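Pyruvate kinase (Pyrobaculum aerophilum, PDB 3QTG) catalyses the last step of glycolysis, the transfer of phosphate from phosphoenolpyruvate to ADP that yields pyruvate and ATP, with the help of a divalent metal cation. Local coordinates at residues I176-E181 with C208-S213. Numbering follows the deposited sequence.
Sequences ISTPAE and CKDVDS
In the pyruvate kinase barrel domain, Thr178 and Pro179 of the loop entering helix 181-190 meet the first turns of barrel helix 208-220. The polar half is a hydrogen bond from Thr178 OG1 to Asp210 OD1, modelled at 2.4 Å, a length too short to be taken literally. The two side chains cross at about a right angle. The other oxygen of Asp210, OD2, accepts a hydrogen bond from the backbone N of Lys206, just before the helix, which helps to fix the carboxylate. One turn further on, Ser213 CB lies against the ring of Pro179, 3.7 Å from CD and 3.9 Å from CG. The Thr178-Pro179 peptide is cis. With OG anti to its own carbonyl carbon (chi1 -65°), Ser213 OG donates a hydrogen bond to Lys209 O at 3.0 Å. That oxygen also accepts one from Ser213 N, from the opposite face of its carbonyl plane. A glycine in place of Ser213 would probably open a gap beside the Pro179 ring and leave Lys209 O with the backbone bond but not the side-chain one. The Asp210 side chain is about 10 Å from that of Glu232, a probable magnesium ligand. Here the chain returns from the inserted B domain to the TIM barrel, against the helix after its fourth strand.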
loop_
_atom_site.group_PDB
_atom_site.type_symbol
_atom_site.label_atom_id
_atom_site.label_comp_id
_atom_site.label_asym_id
_atom_site.label_seq_id
_atom_site.Cartn_x
_atom_site.Cartn_y
_atom_site.Cartn_z
ATOM N N ILE A 176 46.518 8.654 -5.101
ATOM C CA ILE A 176 47.353 8.746 -6.300
ATOM C C ILE A 176 46.622 9.434 -7.474
ATOM O O ILE A 176 45.522 9.016 -7.867
ATOM C CB ILE A 176 47.877 7.357 -6.748
ATOM C CG1 ILE A 176 48.814 6.758 -5.691
ATOM C CG2 ILE A 176 48.614 7.460 -8.074
ATOM C CD1 ILE A 176 49.001 5.245 -5.833
ATOM N N SER A 177 47.265 10.464 -8.041
ATOM C CA SER A 177 46.753 11.179 -9.219
ATOM C C SER A 177 46.367 10.237 -10.373
ATOM O O SER A 177 47.066 9.253 -10.648
ATOM C CB SER A 177 47.789 12.201 -9.705
ATOM O OG SER A 177 48.059 13.168 -8.703
ATOM N N THR A 178 45.259 10.542 -11.044
ATOM C CA THR A 178 44.758 9.685 -12.136
ATOM C C THR A 178 44.393 10.485 -13.403
ATOM O O THR A 178 44.277 11.709 -13.332
ATOM C CB THR A 178 43.514 8.867 -11.698
ATOM O OG1 THR A 178 42.464 9.774 -11.351
ATOM C CG2 THR A 178 43.829 7.976 -10.519
ATOM N N PRO A 179 44.211 9.795 -14.566
ATOM C CA PRO A 179 44.374 8.346 -14.798
ATOM C C PRO A 179 45.846 7.957 -14.686
ATOM O O PRO A 179 46.716 8.817 -14.815
ATOM C CB PRO A 179 43.897 8.151 -16.248
ATOM C CG PRO A 179 43.192 9.407 -16.611
ATOM C CD PRO A 179 43.836 10.489 -15.812
ATOM N N ALA A 180 46.107 6.675 -14.440
ATOM C CA ALA A 180 47.465 6.170 -14.319
ATOM C C ALA A 180 48.199 6.263 -15.657
ATOM O O ALA A 180 47.623 5.995 -16.723
ATOM C CB ALA A 180 47.463 4.743 -13.809
ATOM N N GLU A 181 49.474 6.633 -15.583
ATOM C CA GLU A 181 50.327 6.787 -16.760
ATOM C C GLU A 181 50.286 5.525 -17.620
ATOM O O GLU A 181 50.249 5.600 -18.847
ATOM C CB GLU A 181 51.767 7.107 -16.333
ATOM C CG GLU A 181 52.493 8.048 -17.289
ATOM C CD GLU A 181 54.006 7.880 -17.271
ATOM O OE1 GLU A 181 54.608 7.975 -18.365
ATOM O OE2 GLU A 181 54.594 7.652 -16.188
ATOM N N CYS A 208 34.277 11.268 -8.438
ATOM C CA CYS A 208 33.796 11.650 -9.756
ATOM C C CYS A 208 34.887 12.239 -10.641
ATOM O O CYS A 208 34.897 11.976 -11.837
ATOM C CB CYS A 208 32.602 12.585 -9.621
ATOM S SG CYS A 208 31.352 11.775 -8.590
ATOM N N LYS A 209 35.814 12.994 -10.046
ATOM C CA LYS A 209 36.936 13.592 -10.779
ATOM C C LYS A 209 37.752 12.535 -11.524
ATOM O O LYS A 209 38.104 12.724 -12.698
ATOM C CB LYS A 209 37.847 14.426 -9.849
ATOM C CG LYS A 209 38.864 15.302 -10.611
ATOM C CD LYS A 209 39.843 16.035 -9.698
ATOM C CE LYS A 209 40.778 16.964 -10.512
ATOM N NZ LYS A 209 41.887 16.244 -11.235
ATOM N N ASP A 210 38.043 11.434 -10.827
ATOM C CA ASP A 210 38.756 10.277 -11.381
ATOM C C ASP A 210 38.060 9.691 -12.617
ATOM O O ASP A 210 38.700 9.413 -13.633
ATOM C CB ASP A 210 38.877 9.190 -10.315
ATOM C CG ASP A 210 39.989 9.467 -9.309
ATOM O OD1 ASP A 210 40.924 10.233 -9.626
ATOM O OD2 ASP A 210 39.935 8.892 -8.203
ATOM N N VAL A 211 36.745 9.512 -12.511
ATOM C CA VAL A 211 35.936 8.962 -13.600
ATOM C C VAL A 211 35.925 9.897 -14.830
ATOM O O VAL A 211 36.145 9.449 -15.956
ATOM C CB VAL A 211 34.498 8.628 -13.119
ATOM C CG1 VAL A 211 33.699 7.950 -14.217
ATOM C CG2 VAL A 211 34.550 7.737 -11.888
ATOM N N ASP A 212 35.690 11.184 -14.580
ATOM C CA ASP A 212 35.697 12.238 -15.605
ATOM C C ASP A 212 37.017 12.334 -16.379
ATOM O O ASP A 212 37.017 12.631 -17.576
ATOM C CB ASP A 212 35.403 13.608 -14.969
ATOM C CG ASP A 212 33.979 13.734 -14.431
ATOM O OD1 ASP A 212 33.168 12.777 -14.540
ATOM O OD2 ASP A 212 33.668 14.819 -13.880
ATOM N N SER A 213 38.132 12.092 -15.691
ATOM C CA SER A 213 39.461 12.131 -16.308
ATOM C C SER A 213 39.624 11.032 -17.326
ATOM O O SER A 213 40.210 11.240 -18.379
ATOM C CB SER A 213 40.547 11.998 -15.252
ATOM O OG SER A 213 40.511 13.130 -14.406
#